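Local coordinates for protein putative fructosamine-3-kinase (Thermobifida fusca YX, PDB 3F7W) that probably acts as a kinase, resembling fructosamine-3-kinases, though its substrate has not been established, at residues 149-152 with 153-157; 223-226 with 227-230; 249-252 with 253-257; 259-262 with 263-267; 273-276 with 277-281. One frame throughout, in Å; residues are numbered along the deposited sequence.

Contact 1 (149-152 with 153-157)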
loop_
_atom_site.group_PDB
_atom_site.type_symbol
_atom_site.label_atom_id
_atom_site.label_comp_id
_atom_site.label_asym_id
_atom_site.label_seq_id
_atom_site.Cartn_x
_atom_site.Cartn_y
_atom_site.Cartn_z
ATOM N N ARG A 149 4.738 -12.234 -4.724
ATOM C CA ARG A 149 5.204 -11.144 -3.869
ATOM C C ARG A 149 6.709 -11.150 -3.567
ATOM O O ARG A 149 7.269 -10.099 -3.220
ATOM C CB ARG A 149 4.374 -11.072 -2.578
ATOM C CG ARG A 149 2.866 -10.684 -2.804
ATOM C CD ARG A 149 2.728 -9.243 -3.268
ATOM N NE ARG A 149 1.374 -8.852 -3.605
ATOM C CZ ARG A 149 0.789 -9.066 -4.786
ATOM N NH1 ARG A 149 1.423 -9.712 -5.758
ATOM N NH2 ARG A 149 -0.446 -8.633 -4.997
ATOM N N ILE A 150 7.362 -12.309 -3.709
ATOM C CA ILE A 150 8.789 -12.433 -3.395
ATOM C C ILE A 150 9.632 -12.657 -4.645
ATOM O O ILE A 150 10.519 -11.849 -4.942
ATOM C CB ILE A 150 9.070 -13.557 -2.356
ATOM C CG1 ILE A 150 8.342 -13.271 -1.033
ATOM C CG2 ILE A 150 10.613 -13.697 -2.103
ATOM C CD1 ILE A 150 8.743 -11.952 -0.370
ATOM N N LEU A 151 9.377 -13.752 -5.357
ATOM C CA LEU A 151 10.299 -14.182 -6.418
ATOM C C LEU A 151 10.509 -13.117 -7.512
ATOM O O LEU A 151 11.646 -12.877 -7.931
ATOM C CB LEU A 151 9.868 -15.529 -7.018
ATOM C CG LEU A 151 10.177 -16.762 -6.157
ATOM C CD1 LEU A 151 9.562 -18.084 -6.707
ATOM C CD2 LEU A 151 11.686 -16.924 -6.011
ATOM N N PRO A 152 9.428 -12.492 -7.997
ATOM C CA PRO A 152 9.642 -11.510 -9.065
ATOM C C PRO A 152 10.628 -10.375 -8.701
ATOM O O PRO A 152 11.477 -10.016 -9.528
ATOM C CB PRO A 152 8.216 -11.015 -9.387
ATOM C CG PRO A 152 7.326 -12.092 -8.919
ATOM C CD PRO A 152 8.001 -12.666 -7.694
ATOM N N TYR A 153 10.563 -9.869 -7.469
ATOM C CA TYR A 153 11.415 -8.750 -7.030
ATOM C C TYR A 153 12.811 -9.253 -6.662
ATOM O O TYR A 153 13.790 -8.553 -6.853
ATOM C CB TYR A 153 10.763 -8.009 -5.841
ATOM C CG TYR A 153 9.349 -7.628 -6.215
ATOM C CD1 TYR A 153 9.127 -6.630 -7.163
ATOM C CD2 TYR A 153 8.254 -8.326 -5.731
ATOM C CE1 TYR A 153 7.838 -6.303 -7.581
ATOM C CE2 TYR A 153 6.942 -8.002 -6.137
ATOM C CZ TYR A 153 6.761 -6.996 -7.081
ATOM O OH TYR A 153 5.517 -6.666 -7.546
ATOM N N LEU A 154 12.884 -10.460 -6.119
ATOM C CA LEU A 154 14.180 -11.109 -5.864
ATOM C C LEU A 154 14.995 -11.270 -7.158
ATOM O O LEU A 154 16.180 -10.906 -7.215
ATOM C CB LEU A 154 13.975 -12.462 -5.182
ATOM C CG LEU A 154 15.234 -13.245 -4.766
ATOM C CD1 LEU A 154 15.972 -12.458 -3.656
ATOM C CD2 LEU A 154 14.827 -14.647 -4.267
ATOM N N ARG A 155 14.353 -11.800 -8.199
ATOM C CA ARG A 155 15.011 -11.986 -9.488
ATOM C C ARG A 155 15.402 -10.653 -10.108
ATOM O O ARG A 155 16.493 -10.516 -10.654
ATOM C CB ARG A 155 14.125 -12.769 -10.468
ATOM C CG ARG A 155 13.685 -14.153 -9.977
ATOM C CD ARG A 155 14.833 -15.141 -9.879
ATOM N NE ARG A 155 14.384 -16.399 -9.275
ATOM C CZ ARG A 155 14.939 -17.001 -8.226
ATOM N NH1 ARG A 155 16.011 -16.502 -7.630
ATOM N NH2 ARG A 155 14.421 -18.143 -7.787
ATOM N N ARG A 156 14.522 -9.664 -10.005
ATOM C CA ARG A 156 14.809 -8.349 -10.561
ATOM C C ARG A 156 16.026 -7.708 -9.876
ATOM O O ARG A 156 16.911 -7.192 -10.548
ATOM C CB ARG A 156 13.592 -7.436 -10.432
ATOM C CG ARG A 156 13.781 -6.136 -11.137
ATOM C CD ARG A 156 12.600 -5.223 -10.940
ATOM N NE ARG A 156 12.906 -3.944 -11.550
ATOM C CZ ARG A 156 12.756 -3.671 -12.845
ATOM N NH1 ARG A 156 12.294 -4.587 -13.684
ATOM N NH2 ARG A 156 13.079 -2.467 -13.301
ATOM N N ALA A 157 16.060 -7.743 -8.547
ATOM C CA ALA A 157 17.156 -7.158 -7.782
ATOM C C ALA A 157 18.479 -7.904 -8.069
ATOM O O ALA A 157 19.548 -7.292 -8.210
ATOM C CB ALA A 157 16.828 -7.140 -6.271
#
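Y153 packs tightly against R149 one turn earlier: the carbonyl oxygen of R149 sits at the edge of the phenol ring, 3.2 Å from Y153 CD2 and near the ring plane. That oxygen also receives a hydrogen bond from H261 ND1, so the ring borders a polar atom that is already satisfied. With CG anti to its own carbonyl carbon (chi1 -53°), the ring runs back along the helix toward R149, and its OH reaches P132 O of strand 131-133. In place of the tyrosine, a serine would probably leave P132 O without this partner and open a gap beside the H261 ring. R149 and Y153 belong to helix 141-159, which is kinked at P152: proline has no N-H to give to the preceding turn, and bonding resumes with L154 N to I150 O (3.0 Å) and R155 N to L151 O (2.9 Å, 172° at the hydrogen). L154 is buried, its CD2 4.3 Å from L151 CD2, and leucine suits a place facing V171 and L264. The solvent side is looser. There R155, in the conformer given, lies alongside L151, and the leucine CD2 rests over one face of the guanidinium, 3.5 Å from R155 NH2. The charge is met by E172, in a salt bridge through the same NH2. R156 leads away from the preceding turn, touching it through CB.

Contact 2 (223-226 with 227-230)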
loop_
_atom_site.group_PDB
_atom_site.type_symbol
_atom_site.label_atom_id
_atom_site.label_comp_id
_atom_site.label_asym_id
_atom_site.label_seq_id
_atom_site.Cartn_x
_atom_site.Cartn_y
_atom_site.Cartn_z
ATOM N N LEU A 223 0.185 -4.463 8.892
ATOM C CA LEU A 223 0.703 -4.190 10.232
ATOM C C LEU A 223 2.224 -4.316 10.278
ATOM O O LEU A 223 2.884 -3.588 11.012
ATOM C CB LEU A 223 0.037 -5.103 11.262
ATOM C CG LEU A 223 -1.288 -4.590 11.861
ATOM C CD1 LEU A 223 -2.150 -3.944 10.806
ATOM C CD2 LEU A 223 -2.024 -5.719 12.550
ATOM N N ALA A 224 2.775 -5.235 9.493
ATOM C CA ALA A 224 4.226 -5.408 9.427
ATOM C C ALA A 224 4.871 -4.210 8.710
ATOM O O ALA A 224 5.979 -3.829 9.039
ATOM C CB ALA A 224 4.595 -6.711 8.727
HETATM N N MSE A 225 4.167 -3.625 7.746
HETATM C CA MSE A 225 4.674 -2.444 7.046
HETATM C C MSE A 225 4.668 -1.237 7.970
HETATM O O MSE A 225 5.590 -0.417 7.924
HETATM C CB MSE A 225 3.877 -2.154 5.764
HETATM C CG MSE A 225 4.417 -1.056 4.923
HETATM SE SE MSE A 225 6.201 -1.562 4.241
HETATM C CE MSE A 225 6.336 -0.412 2.618
ATOM N N LEU A 226 3.630 -1.113 8.794
ATOM C CA LEU A 226 3.611 -0.052 9.826
ATOM C C LEU A 226 4.828 -0.179 10.748
ATOM O O LEU A 226 5.481 0.808 11.092
ATOM C CB LEU A 226 2.309 -0.081 10.628
ATOM C CG LEU A 226 1.054 0.353 9.862
ATOM C CD1 LEU A 226 -0.182 0.069 10.751
ATOM C CD2 LEU A 226 1.167 1.849 9.437
ATOM N N ALA A 227 5.166 -1.415 11.103
ATOM C CA ALA A 227 6.280 -1.682 11.959
ATOM C C ALA A 227 7.619 -1.432 11.248
ATOM O O ALA A 227 8.527 -0.904 11.854
ATOM C CB ALA A 227 6.198 -3.146 12.514
ATOM N N LEU A 228 7.726 -1.796 9.973
ATOM C CA LEU A 228 9.008 -1.764 9.283
ATOM C C LEU A 228 9.663 -0.377 9.327
ATOM O O LEU A 228 10.843 -0.250 9.654
ATOM C CB LEU A 228 8.834 -2.235 7.860
ATOM C CG LEU A 228 10.075 -2.312 6.958
ATOM C CD1 LEU A 228 11.130 -3.166 7.595
ATOM C CD2 LEU A 228 9.693 -2.896 5.606
ATOM N N PHE A 229 8.915 0.658 8.968
ATOM C CA PHE A 229 9.451 2.033 9.003
ATOM C C PHE A 229 8.905 2.827 10.184
ATOM O O PHE A 229 9.194 4.015 10.351
ATOM C CB PHE A 229 9.198 2.739 7.678
ATOM C CG PHE A 229 9.831 2.025 6.526
ATOM C CD1 PHE A 229 11.164 2.224 6.225
ATOM C CD2 PHE A 229 9.106 1.095 5.798
ATOM C CE1 PHE A 229 11.763 1.512 5.195
ATOM C CE2 PHE A 229 9.691 0.395 4.759
ATOM C CZ PHE A 229 11.042 0.612 4.473
ATOM N N GLY A 230 8.147 2.147 11.028
ATOM C CA GLY A 230 7.662 2.735 12.275
ATOM C C GLY A 230 6.427 3.590 12.025
ATOM O O GLY A 230 6.124 3.945 10.886
HETATM O O HOH W 1 5.869 2.434 8.537
#
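A227, L226 and M225 have the most surface buried where the last turns of helix 219-229 close on themselves, before G230 leaves the helix with positive phi (82°), a conformation that favours glycine. A227 offers only a methyl group, and CB settles 3.5 Å from A224 O, while its N-H bonds to L223 O at 3.2 Å. So small a side chain suits a place where L234 and R238 of the next helix come close. L226 meets the following turn mainly through its backbone and CB; the branched end of the leucine turns instead to L109 and L234, where apolar bulk fits between helices. M225 is a selenomethionine, and its flexible chain carries the side-chain part of the contact. CG stands anti to the backbone N (chi1 -174°) and the chain bends at the next bond, which brings the selenium between two residues of the following turn. M225 SE lies 4.0 Å from L228 CD2, and the two side chains cross at a slant. Toward F229 it makes a Met-aromatic contact at the ring edge, 88° from the ring normal, with SE 5.3 Å from the centroid. P262 and H266 of helix 251-270 also pack on this side chain, and H266 meets the F229 ring as well, so the selenium stands where two helices join. L228 N bonds to A224 O at 2.8 Å and more weakly to M225 O. A water lies within hydrogen-bonding distance of M225 O and, at 2.8 Å, of G230 O.

Contact 3 (249-252 with 253-257)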
loop_
_atom_site.group_PDB
_atom_site.type_symbol
_atom_site.label_atom_id
_atom_site.label_comp_id
_atom_site.label_asym_id
_atom_site.label_seq_id
_atom_site.Cartn_x
_atom_site.Cartn_y
_atom_site.Cartn_z
ATOM N N GLU A 249 -2.204 -16.212 16.881
ATOM C CA GLU A 249 -1.131 -16.409 17.835
ATOM C C GLU A 249 0.217 -16.450 17.105
ATOM O O GLU A 249 0.331 -17.075 16.046
ATOM C CB GLU A 249 -1.384 -17.743 18.585
ATOM C CG GLU A 249 -0.409 -18.059 19.658
ATOM C CD GLU A 249 -0.761 -19.343 20.412
ATOM O OE1 GLU A 249 -1.633 -20.118 19.937
ATOM O OE2 GLU A 249 -0.158 -19.573 21.489
ATOM N N GLY A 250 1.227 -15.797 17.669
ATOM C CA GLY A 250 2.575 -15.823 17.098
ATOM C C GLY A 250 2.853 -14.754 16.049
ATOM O O GLY A 250 3.925 -14.746 15.419
ATOM N N TRP A 251 1.904 -13.839 15.864
ATOM C CA TRP A 251 2.060 -12.769 14.886
ATOM C C TRP A 251 3.339 -11.944 15.042
ATOM O O TRP A 251 3.948 -11.574 14.035
ATOM C CB TRP A 251 0.811 -11.857 14.850
ATOM C CG TRP A 251 0.552 -11.075 16.087
ATOM C CD1 TRP A 251 -0.219 -11.456 17.131
ATOM C CD2 TRP A 251 1.042 -9.763 16.408
ATOM N NE1 TRP A 251 -0.236 -10.485 18.084
ATOM C CE2 TRP A 251 0.525 -9.427 17.667
ATOM C CE3 TRP A 251 1.860 -8.837 15.745
ATOM C CZ2 TRP A 251 0.810 -8.219 18.296
ATOM C CZ3 TRP A 251 2.118 -7.625 16.351
ATOM C CH2 TRP A 251 1.609 -7.330 17.629
ATOM N N ARG A 252 3.763 -11.645 16.270
ATOM C CA ARG A 252 4.977 -10.840 16.436
ATOM C C ARG A 252 6.178 -11.490 15.783
ATOM O O ARG A 252 6.941 -10.824 15.072
ATOM C CB ARG A 252 5.290 -10.532 17.902
ATOM C CG ARG A 252 4.648 -9.262 18.404
ATOM C CD ARG A 252 5.032 -8.970 19.866
ATOM N NE ARG A 252 3.888 -8.398 20.570
ATOM C CZ ARG A 252 3.580 -7.103 20.628
ATOM N NH1 ARG A 252 4.334 -6.186 20.052
ATOM N NH2 ARG A 252 2.498 -6.726 21.300
ATOM N N ALA A 253 6.332 -12.793 16.002
ATOM C CA ALA A 253 7.453 -13.546 15.435
ATOM C C ALA A 253 7.435 -13.582 13.903
ATOM O O ALA A 253 8.494 -13.720 13.268
ATOM C CB ALA A 253 7.467 -14.986 15.987
ATOM N N ARG A 254 6.237 -13.491 13.321
ATOM C CA ARG A 254 6.074 -13.476 11.860
ATOM C C ARG A 254 6.256 -12.106 11.178
ATOM O O ARG A 254 6.208 -12.020 9.958
ATOM C CB ARG A 254 4.703 -14.040 11.480
ATOM C CG ARG A 254 4.532 -15.516 11.784
ATOM C CD ARG A 254 3.226 -16.065 11.194
ATOM N NE ARG A 254 2.047 -15.402 11.762
ATOM C CZ ARG A 254 1.419 -15.784 12.871
ATOM N NH1 ARG A 254 1.829 -16.848 13.567
ATOM N NH2 ARG A 254 0.373 -15.100 13.298
ATOM N N ILE A 255 6.479 -11.051 11.951
ATOM C CA ILE A 255 6.671 -9.719 11.363
ATOM C C ILE A 255 7.767 -9.679 10.288
ATOM O O ILE A 255 7.511 -9.188 9.200
ATOM C CB ILE A 255 6.830 -8.614 12.430
ATOM C CG1 ILE A 255 5.496 -8.448 13.207
ATOM C CG2 ILE A 255 7.280 -7.282 11.768
ATOM C CD1 ILE A 255 5.574 -7.538 14.383
ATOM N N PRO A 256 8.987 -10.183 10.560
ATOM C CA PRO A 256 9.980 -10.187 9.460
ATOM C C PRO A 256 9.548 -10.869 8.146
ATOM O O PRO A 256 9.856 -10.357 7.043
ATOM C CB PRO A 256 11.190 -10.920 10.072
ATOM C CG PRO A 256 11.032 -10.770 11.537
ATOM C CD PRO A 256 9.557 -10.675 11.823
ATOM N N LEU A 257 8.876 -12.015 8.253
ATOM C CA LEU A 257 8.399 -12.754 7.082
ATOM C C LEU A 257 7.611 -11.833 6.188
ATOM O O LEU A 257 7.842 -11.767 4.979
ATOM C CB LEU A 257 7.531 -13.945 7.508
ATOM C CG LEU A 257 6.860 -14.760 6.395
ATOM C CD1 LEU A 257 7.883 -15.442 5.525
ATOM C CD2 LEU A 257 5.871 -15.766 7.011
#
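The guanidinium of R254 is laid flat against the backbone of G250 and W251: G250 C and W251 CA both lie 3.2 Å above one face, offset toward the rim. At its edge is E249 O, only 6° out of the guanidinium plane, and R254 NH1 bonds to that oxygen at 2.9 Å with 163° at the hydrogen, while NH2 adds a weak bond. A bend at chi3 (-62°) folds the arginine back over the chain to reach this position. In the conformer given for R252, its CG lies over one face of the W251 ring, and its guanidinium in turn carries W251 CH2 above its centre, so the two neighbouring side chains fold over one another. I255 CD1 comes 4.0 Å from W251 CZ3 at a slant, the two side chains running side by side. E249 and G250 lead into helix 251-270, whose first turns are weakly bonded. R254 N has only weak bonds, to G250 O and W251 O, whereas I255 N bonds to R252 O at 3.2 Å. G250 suits its place because a CB there would jam against the carbonyl oxygen before it and crowd R254 NH1. The arginine's charge goes to E220 of helix 219-229, a salt bridge through NH2, which also bonds to A248 O. R238 touches W251, R252 and I255 from helix 234-244, whereas P256 packs on T281 and A284 of helix 275-286.

Contact 4 (259-262 with 263-267)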
loop_
_atom_site.group_PDB
_atom_site.type_symbol
_atom_site.label_atom_id
_atom_site.label_comp_id
_atom_site.label_asym_id
_atom_site.label_seq_id
_atom_site.Cartn_x
_atom_site.Cartn_y
_atom_site.Cartn_z
ATOM N N GLN A 259 7.669 -8.620 6.045
ATOM C CA GLN A 259 8.446 -7.481 5.615
ATOM C C GLN A 259 9.345 -7.787 4.416
ATOM O O GLN A 259 9.932 -6.876 3.833
ATOM C CB GLN A 259 9.297 -6.961 6.789
ATOM C CG GLN A 259 8.444 -6.329 7.890
ATOM C CD GLN A 259 9.206 -5.887 9.126
ATOM O OE1 GLN A 259 10.297 -6.385 9.412
ATOM N NE2 GLN A 259 8.598 -4.988 9.905
ATOM N N LEU A 260 9.444 -9.051 4.030
ATOM C CA LEU A 260 10.331 -9.420 2.931
ATOM C C LEU A 260 9.882 -8.833 1.596
ATOM O O LEU A 260 10.707 -8.327 0.835
ATOM C CB LEU A 260 10.499 -10.943 2.847
ATOM C CG LEU A 260 11.214 -11.574 4.057
ATOM C CD1 LEU A 260 11.269 -13.104 3.901
ATOM C CD2 LEU A 260 12.615 -11.001 4.284
ATOM N N HIS A 261 8.575 -8.852 1.335
ATOM C CA HIS A 261 8.054 -8.300 0.081
ATOM C C HIS A 261 8.413 -6.808 -0.046
ATOM O O HIS A 261 9.060 -6.426 -1.015
ATOM C CB HIS A 261 6.531 -8.519 -0.045
ATOM C CG HIS A 261 5.892 -7.649 -1.076
ATOM N ND1 HIS A 261 6.158 -7.784 -2.431
ATOM C CD2 HIS A 261 5.021 -6.617 -0.957
ATOM C CE1 HIS A 261 5.471 -6.865 -3.096
ATOM N NE2 HIS A 261 4.781 -6.143 -2.226
ATOM N N PRO A 262 7.986 -5.953 0.922
ATOM C CA PRO A 262 8.330 -4.529 0.777
ATOM C C PRO A 262 9.803 -4.286 0.712
ATOM O O PRO A 262 10.227 -3.390 -0.018
ATOM C CB PRO A 262 7.735 -3.875 2.037
ATOM C CG PRO A 262 7.457 -4.976 2.968
ATOM C CD PRO A 262 7.153 -6.172 2.108
ATOM N N LEU A 263 10.603 -5.052 1.463
ATOM C CA LEU A 263 12.044 -4.828 1.422
ATOM C C LEU A 263 12.682 -5.136 0.055
ATOM O O LEU A 263 13.593 -4.406 -0.403
ATOM C CB LEU A 263 12.773 -5.577 2.557
ATOM C CG LEU A 263 12.570 -4.901 3.928
ATOM C CD1 LEU A 263 13.013 -5.855 5.060
ATOM C CD2 LEU A 263 13.287 -3.488 4.019
ATOM N N LEU A 264 12.222 -6.203 -0.587
ATOM C CA LEU A 264 12.657 -6.515 -1.946
ATOM C C LEU A 264 12.234 -5.455 -2.973
ATOM O O LEU A 264 13.006 -5.113 -3.877
ATOM C CB LEU A 264 12.150 -7.892 -2.367
ATOM C CG LEU A 264 12.887 -9.052 -1.690
ATOM C CD1 LEU A 264 12.047 -10.331 -1.826
ATOM C CD2 LEU A 264 14.314 -9.259 -2.280
ATOM N N VAL A 265 11.028 -4.930 -2.819
ATOM C CA VAL A 265 10.591 -3.818 -3.660
ATOM C C VAL A 265 11.505 -2.611 -3.461
ATOM O O VAL A 265 11.890 -1.971 -4.428
ATOM C CB VAL A 265 9.109 -3.463 -3.402
ATOM C CG1 VAL A 265 8.705 -2.167 -4.162
ATOM C CG2 VAL A 265 8.238 -4.631 -3.842
ATOM N N HIS A 266 11.885 -2.324 -2.218
ATOM C CA HIS A 266 12.735 -1.151 -1.943
ATOM C C HIS A 266 14.123 -1.315 -2.575
ATOM O O HIS A 266 14.679 -0.370 -3.159
ATOM C CB HIS A 266 12.814 -0.867 -0.448
ATOM C CG HIS A 266 11.474 -0.662 0.177
ATOM N ND1 HIS A 266 10.411 -0.104 -0.513
ATOM C CD2 HIS A 266 11.005 -0.962 1.413
ATOM C CE1 HIS A 266 9.343 -0.095 0.265
ATOM N NE2 HIS A 266 9.680 -0.587 1.445
ATOM N N VAL A 267 14.666 -2.523 -2.480
ATOM C CA VAL A 267 15.966 -2.807 -3.069
ATOM C C VAL A 267 15.844 -2.642 -4.586
ATOM O O VAL A 267 16.708 -2.036 -5.224
ATOM C CB VAL A 267 16.501 -4.190 -2.674
ATOM C CG1 VAL A 267 17.795 -4.523 -3.484
ATOM C CG2 VAL A 267 16.848 -4.195 -1.191
#
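H266 and P262 meet through the proline carbonyl, whose oxygen accepts from H266 N and lies against the face of its ring. Of the backbone hydrogen bonds, L263 N to Q259 O, L264 N to L260 O and V265 N to H261 O carry helix 251-270 past its kink at H261 and P262. The fourth, H266 N to P262 O at 3.0 Å, bends to 150° at the hydrogen. Next come contacts to flat groups. P262 O lies over one face of the H266 imidazole, 2.9 Å from CD2, and chi1 of -57°, with CG anti to its own carbonyl carbon, places the ring there. V265 CG2 approaches the H261 ring obliquely, 3.6 Å from CE1, the two side chains running alongside. Apolar packing makes up the rest: L263 CD1 lies 4.2 Å from Q259 CB, and leucines suit L260, L263 and L264, which pack on helices 141-159, 219-229 and 275-286. An alanine at H266 is likely to leave the F229 ring and M225 without the imidazole they pack on and to uncover one side of P262 O. Two buried polar side chains, Q259 and H261, thus give their N-H groups to carbonyl oxygens of helices 219-229 (A224 O) and 141-159, which probably helps to fix the position of this kinked helix between them.

Contact 5 (273-276 with 277-281)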
loop_
_atom_site.group_PDB
_atom_site.type_symbol
_atom_site.label_atom_id
_atom_site.label_comp_id
_atom_site.label_asym_id
_atom_site.label_seq_id
_atom_site.Cartn_x
_atom_site.Cartn_y
_atom_site.Cartn_z
ATOM N N ALA A 273 20.833 0.672 -0.403
ATOM C CA ALA A 273 20.547 1.186 0.949
ATOM C C ALA A 273 19.835 0.160 1.831
ATOM O O ALA A 273 20.120 0.045 3.027
ATOM C CB ALA A 273 19.714 2.475 0.874
ATOM N N TYR A 274 18.949 -0.610 1.207
ATOM C CA TYR A 274 18.063 -1.527 1.898
ATOM C C TYR A 274 18.520 -2.972 1.875
ATOM O O TYR A 274 17.842 -3.816 2.427
ATOM C CB TYR A 274 16.690 -1.475 1.232
ATOM C CG TYR A 274 16.158 -0.080 1.171
ATOM C CD1 TYR A 274 15.409 0.423 2.242
ATOM C CD2 TYR A 274 16.464 0.774 0.092
ATOM C CE1 TYR A 274 14.925 1.709 2.238
ATOM C CE2 TYR A 274 15.977 2.091 0.090
ATOM C CZ TYR A 274 15.195 2.538 1.164
ATOM O OH TYR A 274 14.710 3.821 1.213
ATOM N N ARG A 275 19.652 -3.255 1.245
ATOM C CA ARG A 275 20.158 -4.623 1.186
ATOM C C ARG A 275 20.407 -5.238 2.556
ATOM O O ARG A 275 19.944 -6.351 2.834
ATOM C CB ARG A 275 21.436 -4.703 0.348
ATOM C CG ARG A 275 22.031 -6.110 0.310
ATOM C CD ARG A 275 23.379 -6.185 -0.367
ATOM N NE ARG A 275 23.952 -7.516 -0.180
ATOM C CZ ARG A 275 24.658 -7.899 0.883
ATOM N NH1 ARG A 275 24.939 -7.051 1.866
ATOM N NH2 ARG A 275 25.099 -9.144 0.962
ATOM N N THR A 276 21.177 -4.567 3.410
ATOM C CA THR A 276 21.498 -5.197 4.690
ATOM C C THR A 276 20.218 -5.457 5.518
ATOM O O THR A 276 20.098 -6.495 6.172
ATOM C CB THR A 276 22.573 -4.432 5.500
ATOM O OG1 THR A 276 22.084 -3.132 5.819
ATOM C CG2 THR A 276 23.851 -4.302 4.688
ATOM N N THR A 277 19.249 -4.555 5.445
ATOM C CA THR A 277 17.982 -4.769 6.176
ATOM C C THR A 277 17.259 -6.007 5.616
ATOM O O THR A 277 16.731 -6.845 6.362
ATOM C CB THR A 277 17.049 -3.562 6.088
ATOM O OG1 THR A 277 17.732 -2.393 6.557
ATOM C CG2 THR A 277 15.781 -3.800 6.936
ATOM N N LEU A 278 17.235 -6.115 4.297
ATOM C CA LEU A 278 16.665 -7.310 3.665
ATOM C C LEU A 278 17.345 -8.574 4.193
ATOM O O LEU A 278 16.675 -9.527 4.607
ATOM C CB LEU A 278 16.792 -7.215 2.139
ATOM C CG LEU A 278 16.340 -8.474 1.391
ATOM C CD1 LEU A 278 14.871 -8.789 1.641
ATOM C CD2 LEU A 278 16.659 -8.353 -0.078
ATOM N N VAL A 279 18.682 -8.589 4.187
ATOM C CA VAL A 279 19.422 -9.766 4.623
ATOM C C VAL A 279 19.115 -10.083 6.079
ATOM O O VAL A 279 18.825 -11.225 6.420
ATOM C CB VAL A 279 20.950 -9.622 4.416
ATOM C CG1 VAL A 279 21.715 -10.799 5.079
ATOM C CG2 VAL A 279 21.255 -9.517 2.917
ATOM N N ASP A 280 19.159 -9.058 6.922
ATOM C CA ASP A 280 18.937 -9.236 8.354
ATOM C C ASP A 280 17.527 -9.777 8.615
ATOM O O ASP A 280 17.321 -10.610 9.499
ATOM C CB ASP A 280 19.111 -7.907 9.080
ATOM C CG ASP A 280 20.570 -7.433 9.131
ATOM O OD1 ASP A 280 21.486 -8.210 8.781
ATOM O OD2 ASP A 280 20.783 -6.259 9.504
ATOM N N THR A 281 16.559 -9.269 7.845
ATOM C CA THR A 281 15.139 -9.649 8.013
ATOM C C THR A 281 14.885 -11.108 7.557
ATOM O O THR A 281 14.126 -11.854 8.193
ATOM C CB THR A 281 14.217 -8.615 7.297
ATOM O OG1 THR A 281 14.493 -7.303 7.808
ATOM C CG2 THR A 281 12.728 -8.920 7.499
HETATM O O HOH W 2 19.982 -1.724 4.938
#
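R275 and V279, one turn apart, face each other with the valine methyl CG2 over the centre of the guanidinium, 4.3 Å above its plane. The arginine chain is extended, chi1 to chi3 all near 180°, which carries the flat group along the helix far enough to meet the methyl; its charge is answered by D167, in a salt bridge through NE. Valine fits because one branch can cover the arginine while the side chain as a whole packs on L170. This is the opening of helix 275-286, entered from a short 3-10 turn at A273 and Y274. T276 turns its hydroxyl between the backbone N and carbonyl carbon (chi1 62°), within 2.7 Å of a water that donates to A273 O and accepts from T277 N. D280 N bonds to T276 O at 2.8 Å. T281 leans back on T277 O: OG1 donates at 2.7 Å and the backbone N bonds from the opposite face of the carbonyl plane. The water therefore links A273 O and T277 N with the T276 hydroxyl, and T281 OG1 gives T277 O a second donor, while L278 and T281 pack against helix 251-270.

How the contacts relate
All five contacts are local turns in or at the ends of helices, so none closes a long loop; they follow in series along the chain, neither nested nor crossed. Contact 1, on helix 141-159, comes first, then contact 2 at the end of helix 219-229. Contacts 3 and 4 adjoin on helix 251-270, and contact 5 opens helix 275-286, the next in the chain. Contact 4 is the hub: it touches contact 1 through R149 O and H261 ND1, contact 2 through A224 O and Q259 NE2, and contact 5 through L264 and L278. Contact 3 adds smaller touches to contacts 2 and 5, whereas contacts 1 and 2 stay about 11 Å apart at their nearest atoms.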